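Local coordinates for mucus binding protein (Lactobacillus reuteri, PDB 3I57) that probably helps attach the bacterium to mucus as a cell-wall-anchored surface protein, one repeat of which, the part described here, also binds immunoglobulin, at residues Leu96-His101 and Pro175-Ile180; Glu112-Gln117 and Lys146-Pro151. All coordinates share one frame; numbering follows the deposited sequence.

Overall arrangement
Contacts 1 and 2 lie 8 Å apart (centre to centre) at one end of an elongated chain, both in the region assigned to the Muc B2-like family. Strands 93-104 and 112-127 are antiparallel neighbours in one sheet, and the backbone bond from Glu-98 N to Ala-116 O ties the contacts together. Contact 1 pairs 96-101 with 175-180 inside that sheet; hydrogen bonds between parallel strands carry it, and it is partly buried. Contact 2, nested in the loop that contact 1 closes, sets 112-117 against 146-151, which includes the short strand 148-149 of a separate small sheet; it lies nearer the surface and rests on side-chain packing and one bridging water. Leu-148 of contact 2 also touches Glu-98 and Val-100.

Contact 1 of 2, residues Leu96-His101 and Pro175-Ile180; sequences LTETVH and PTLTVI
Strands 96-101 and 176-180 run parallel, their axes 4.6 Å apart at closest and inclined by 27°, and Thr-99, Val-100 and His-101 pair in register with Thr-176, Leu-177 and Thr-178. Four backbone hydrogen bonds form the ladder: Thr-99 and His-101 each donate N-H to, and accept at C=O from, segment 175-180, while Val-100 between them turns its own toward Gln-114. The straightest runs from His-101 N to Leu-177 O, 2.9 Å with 170° at the hydrogen. One face of the sheet carries Glu-98, Val-100, Leu-177 and Val-179. Val-100 CG1, anti to its backbone N, meets Val-179 CG2 at 3.7 Å and Leu-177 CD1 at 4.0 Å, and Leu-148 packs on the same valine. Leu-177 holds CG between the backbone N and the carbonyl carbon, the crowded position (chi1 64°); its CD1 and CD2 face Val-100 and the carboxylate of Glu-98. The aliphatic CB and CG of Glu-98 cross the Pro-175 ring obliquely. On the other face, Thr-99 and Thr-176 lie side by side, and a water joins their OG1 atoms, 2.8 Å from each, while donating to Thr-97 O. The His-101 ring reaches obliquely toward Thr-176, NE2 lying 3.4 Å from Thr-176 CG2, and Thr-178 OG1 sits in plane at the ring's edge. His-101 ND1 hydrogen-bonds to Asp-113 OD1, which helps to set the ring's rotation and may favour protonation. Parallel pairing of this region's first strand, 93-104, with its last, 176-183, beside an antiparallel neighbour, is consistent with the central pair of a beta-grasp sheet, though no helix lies between them in sequence.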
loop_
_atom_site.group_PDB
_atom_site.type_symbol
_atom_site.label_atom_id
_atom_site.label_comp_id
_atom_site.label_asym_id
_atom_site.label_seq_id
_atom_site.Cartn_x
_atom_site.Cartn_y
_atom_site.Cartn_z
ATOM N N LEU A 96 -8.579 14.254 -9.299
ATOM C CA LEU A 96 -8.328 14.729 -10.652
ATOM C C LEU A 96 -9.091 16.033 -10.897
ATOM O O LEU A 96 -10.139 16.268 -10.295
ATOM C CB LEU A 96 -8.788 13.710 -11.693
ATOM C CG LEU A 96 -8.238 12.288 -11.607
ATOM C CD1 LEU A 96 -8.706 11.505 -12.843
ATOM C CD2 LEU A 96 -6.723 12.340 -11.574
ATOM N N THR A 97 -8.575 16.849 -11.814
ATOM C CA THR A 97 -9.158 18.153 -12.073
ATOM C C THR A 97 -9.569 18.288 -13.538
ATOM O O THR A 97 -8.793 17.983 -14.453
ATOM C CB THR A 97 -8.151 19.289 -11.734
ATOM O OG1 THR A 97 -7.836 19.242 -10.347
ATOM C CG2 THR A 97 -8.725 20.674 -12.064
ATOM N N GLU A 98 -10.805 18.733 -13.756
ATOM C CA GLU A 98 -11.262 19.026 -15.100
ATOM C C GLU A 98 -11.046 20.530 -15.321
ATOM O O GLU A 98 -11.361 21.323 -14.438
ATOM C CB GLU A 98 -12.743 18.672 -15.243
ATOM C CG GLU A 98 -13.388 19.416 -16.415
ATOM C CD GLU A 98 -14.881 19.142 -16.521
ATOM O OE1 GLU A 98 -15.563 19.323 -15.489
ATOM O OE2 GLU A 98 -15.339 18.777 -17.638
ATOM N N THR A 99 -10.494 20.918 -16.479
ATOM C CA THR A 99 -10.256 22.336 -16.788
ATOM C C THR A 99 -10.958 22.671 -18.088
ATOM O O THR A 99 -10.747 21.988 -19.103
ATOM C CB THR A 99 -8.753 22.623 -16.994
ATOM O OG1 THR A 99 -8.062 22.281 -15.800
ATOM C CG2 THR A 99 -8.513 24.106 -17.273
ATOM N N VAL A 100 -11.786 23.709 -18.047
ATOM C CA VAL A 100 -12.459 24.209 -19.234
ATOM C C VAL A 100 -11.986 25.615 -19.554
ATOM O O VAL A 100 -12.088 26.530 -18.721
ATOM C CB VAL A 100 -13.968 24.235 -19.056
ATOM C CG1 VAL A 100 -14.648 24.746 -20.366
ATOM C CG2 VAL A 100 -14.488 22.843 -18.629
ATOM N N HIS A 101 -11.435 25.758 -20.749
ATOM C CA HIS A 101 -11.024 27.036 -21.283
ATOM C C HIS A 101 -12.171 27.651 -22.080
ATOM O O HIS A 101 -13.028 26.938 -22.629
ATOM C CB HIS A 101 -9.816 26.862 -22.227
ATOM C CG HIS A 101 -8.621 26.227 -21.595
ATOM N ND1 HIS A 101 -8.029 26.716 -20.449
ATOM C CD2 HIS A 101 -7.873 25.166 -21.983
ATOM C CE1 HIS A 101 -6.968 25.981 -20.157
ATOM N NE2 HIS A 101 -6.866 25.019 -21.061
ATOM N N PRO A 175 -9.843 15.882 -17.583
ATOM C CA PRO A 175 -9.828 16.370 -18.969
ATOM C C PRO A 175 -9.577 17.856 -19.027
ATOM O O PRO A 175 -9.951 18.575 -18.103
ATOM C CB PRO A 175 -11.262 16.107 -19.442
ATOM C CG PRO A 175 -12.092 16.254 -18.189
ATOM C CD PRO A 175 -11.210 15.635 -17.090
ATOM N N THR A 176 -9.014 18.333 -20.133
ATOM C CA THR A 176 -8.881 19.769 -20.345
ATOM C C THR A 176 -9.465 20.038 -21.720
ATOM O O THR A 176 -9.081 19.361 -22.693
ATOM C CB THR A 176 -7.408 20.206 -20.312
ATOM O OG1 THR A 176 -6.890 20.040 -18.979
ATOM C CG2 THR A 176 -7.308 21.676 -20.690
ATOM N N LEU A 177 -10.411 20.968 -21.816
ATOM C CA LEU A 177 -11.142 21.132 -23.064
ATOM C C LEU A 177 -11.472 22.580 -23.255
ATOM O O LEU A 177 -11.343 23.343 -22.331
ATOM C CB LEU A 177 -12.418 20.273 -23.070
ATOM C CG LEU A 177 -13.487 20.608 -22.037
ATOM C CD1 LEU A 177 -14.600 21.470 -22.631
ATOM C CD2 LEU A 177 -14.100 19.321 -21.450
ATOM N N THR A 178 -11.845 22.958 -24.471
ATOM C CA THR A 178 -12.116 24.347 -24.783
ATOM C C THR A 178 -13.519 24.512 -25.341
ATOM O O THR A 178 -13.910 23.808 -26.258
ATOM C CB THR A 178 -11.129 24.880 -25.844
ATOM O OG1 THR A 178 -9.791 24.739 -25.364
ATOM C CG2 THR A 178 -11.410 26.377 -26.107
ATOM N N VAL A 179 -14.255 25.439 -24.752
ATOM C CA VAL A 179 -15.534 25.926 -25.239
ATOM C C VAL A 179 -15.199 27.160 -26.117
ATOM O O VAL A 179 -14.387 27.993 -25.710
ATOM C CB VAL A 179 -16.421 26.276 -24.033
ATOM C CG1 VAL A 179 -17.636 27.126 -24.430
ATOM C CG2 VAL A 179 -16.912 24.967 -23.341
ATOM N N ILE A 180 -15.794 27.241 -27.311
ATOM C CA ILE A 180 -15.504 28.307 -28.295
ATOM C C ILE A 180 -16.744 29.185 -28.431
ATOM O O ILE A 180 -17.862 28.655 -28.509
ATOM C CB ILE A 180 -15.207 27.706 -29.695
ATOM C CG1 ILE A 180 -13.883 26.960 -29.694
ATOM C CG2 ILE A 180 -15.177 28.811 -30.770
ATOM C CD1 ILE A 180 -13.584 26.251 -30.966
HETATM O O HOH W 1 -7.416 19.604 -16.256
#

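Contact 2 of 2, residues Glu112-Gln117 and Lys146-Pro151; sequences EDQTAQ and KALTSP
Apolar packing centres on Leu-148, the one buried residue among those that touch. Its CG is anti to the carbonyl carbon (chi1 -58°), and chi1 and chi2 together turn both methyls to strand 112-117. Leu-148 CD1 lies 4.0 Å from Gln-114 O, whereas Leu-148 CD2 lies 4.2 Å from Ala-116 CB; the leucine thus straddles Gln-114 and Ala-116, whose CB atoms point toward it. Tyr-145 also touches Ala-116. Gln-114, extended beyond CG (chi2 -176°), slides past Leu-148 in the opposite direction and carries its terminal amide to the backbone of Thr-149, approaching the Pro-151 ring tip to tip at CD.

Polar linkage occurs at the other end through water: one molecule donates to Gln-117 O at 2.8 Å and accepts from Lys-146 N at 2.9 Å, spanning main chains that do not pair directly.

Backbone spacing explains this division. The touching parts run 174° apart in direction, yet the nearest CA atoms, of Ala-116 and Lys-146, are 6.3 Å apart, and those of Gln-114 and Leu-148 are 7.2 Å apart. Leu-148 instead bonds through its backbone to Val-163, while Gln-114 and Ala-116 bond to Val-100 and Glu-98. The arrangement is therefore layer packing between two sheets: the small antiparallel sheet of strands 142-144, 162-168 and 148-149 covers a face of the main sheet in the Muc B2-like region, which lacks a helix, perhaps in the place the helix takes in a classical beta-grasp.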
loop_
_atom_site.group_PDB
_atom_site.type_symbol
_atom_site.label_atom_id
_atom_site.label_comp_id
_atom_site.label_asym_id
_atom_site.label_seq_id
_atom_site.Cartn_x
_atom_site.Cartn_y
_atom_site.Cartn_z
ATOM N N GLU A 112 -12.409 33.457 -17.984
ATOM C CA GLU A 112 -11.436 32.690 -17.196
ATOM C C GLU A 112 -11.857 31.232 -17.122
ATOM O O GLU A 112 -13.043 30.927 -17.119
ATOM C CB GLU A 112 -11.278 33.257 -15.783
ATOM C CG GLU A 112 -10.847 34.747 -15.726
ATOM C CD GLU A 112 -9.680 35.064 -16.654
ATOM O OE1 GLU A 112 -8.646 34.376 -16.565
ATOM O OE2 GLU A 112 -9.802 35.992 -17.489
ATOM N N ASP A 113 -10.867 30.347 -17.081
ATOM C CA ASP A 113 -11.075 28.915 -16.927
ATOM C C ASP A 113 -12.007 28.633 -15.752
ATOM O O ASP A 113 -11.991 29.363 -14.752
ATOM C CB ASP A 113 -9.741 28.239 -16.585
ATOM C CG ASP A 113 -8.767 28.169 -17.748
ATOM O OD1 ASP A 113 -9.112 28.576 -18.885
ATOM O OD2 ASP A 113 -7.638 27.653 -17.498
ATOM N N GLN A 114 -12.795 27.565 -15.861
ATOM C CA GLN A 114 -13.465 26.979 -14.703
ATOM C C GLN A 114 -12.914 25.582 -14.525
ATOM O O GLN A 114 -12.516 24.941 -15.495
ATOM C CB GLN A 114 -14.968 26.892 -14.937
ATOM C CG GLN A 114 -15.651 28.218 -14.787
ATOM C CD GLN A 114 -17.147 28.103 -14.931
ATOM O OE1 GLN A 114 -17.726 28.670 -15.856
ATOM N NE2 GLN A 114 -17.785 27.365 -14.025
ATOM N N THR A 115 -12.869 25.132 -13.282
ATOM C CA THR A 115 -12.358 23.806 -12.976
ATOM C C THR A 115 -13.303 23.074 -12.078
ATOM O O THR A 115 -14.151 23.682 -11.437
ATOM C CB THR A 115 -10.993 23.855 -12.278
ATOM O OG1 THR A 115 -11.064 24.641 -11.072
ATOM C CG2 THR A 115 -9.949 24.436 -13.245
ATOM N N ALA A 116 -13.150 21.757 -12.036
ATOM C CA ALA A 116 -13.905 20.925 -11.116
ATOM C C ALA A 116 -13.047 19.726 -10.788
ATOM O O ALA A 116 -12.119 19.394 -11.536
ATOM C CB ALA A 116 -15.187 20.480 -11.744
ATOM N N GLN A 117 -13.375 19.052 -9.691
ATOM C CA GLN A 117 -12.538 17.977 -9.207
ATOM C C GLN A 117 -13.345 16.736 -8.885
ATOM O O GLN A 117 -14.518 16.826 -8.515
ATOM C CB GLN A 117 -11.741 18.433 -7.990
ATOM C CG GLN A 117 -10.644 19.459 -8.320
ATOM C CD GLN A 117 -9.660 19.606 -7.190
ATOM O OE1 GLN A 117 -10.034 19.555 -6.019
ATOM N NE2 GLN A 117 -8.397 19.799 -7.531
ATOM N N LYS A 146 -18.767 18.022 -11.411
ATOM C CA LYS A 146 -19.915 18.933 -11.319
ATOM C C LYS A 146 -20.104 19.577 -12.701
ATOM O O LYS A 146 -19.122 19.842 -13.394
ATOM C CB LYS A 146 -19.606 20.016 -10.291
ATOM C CG LYS A 146 -20.819 20.862 -9.923
ATOM C CD LYS A 146 -20.410 22.090 -9.113
ATOM C CE LYS A 146 -21.627 22.988 -8.882
ATOM N NZ LYS A 146 -22.824 22.191 -8.461
ATOM N N ALA A 147 -21.348 19.828 -13.099
ATOM C CA ALA A 147 -21.599 20.562 -14.346
ATOM C C ALA A 147 -21.045 21.974 -14.314
ATOM O O ALA A 147 -21.231 22.719 -13.346
ATOM C CB ALA A 147 -23.111 20.580 -14.685
ATOM N N LEU A 148 -20.365 22.353 -15.390
ATOM C CA LEU A 148 -19.810 23.702 -15.491
ATOM C C LEU A 148 -20.560 24.497 -16.546
ATOM O O LEU A 148 -20.606 24.116 -17.702
ATOM C CB LEU A 148 -18.327 23.634 -15.849
ATOM C CG LEU A 148 -17.476 22.847 -14.857
ATOM C CD1 LEU A 148 -15.998 22.918 -15.222
ATOM C CD2 LEU A 148 -17.707 23.357 -13.420
ATOM N N THR A 149 -21.182 25.592 -16.122
ATOM C CA THR A 149 -21.978 26.387 -17.038
ATOM C C THR A 149 -21.081 27.418 -17.682
ATOM O O THR A 149 -20.395 28.185 -16.997
ATOM C CB THR A 149 -23.114 27.107 -16.319
ATOM O OG1 THR A 149 -23.938 26.138 -15.652
ATOM C CG2 THR A 149 -23.977 27.890 -17.332
ATOM N N SER A 150 -21.062 27.410 -19.001
ATOM C CA SER A 150 -20.269 28.390 -19.719
ATOM C C SER A 150 -20.889 29.778 -19.489
ATOM O O SER A 150 -22.121 29.927 -19.476
ATOM C CB SER A 150 -20.218 28.044 -21.212
ATOM O OG SER A 150 -19.653 26.741 -21.408
ATOM N N PRO A 151 -20.040 30.783 -19.281
ATOM C CA PRO A 151 -20.561 32.129 -19.043
ATOM C C PRO A 151 -21.296 32.700 -20.237
ATOM O O PRO A 151 -21.019 32.344 -21.384
ATOM C CB PRO A 151 -19.300 32.970 -18.777
ATOM C CG PRO A 151 -18.122 32.123 -19.237
ATOM C CD PRO A 151 -18.583 30.691 -19.067
HETATM O O HOH W 2 -16.901 18.163 -9.168
#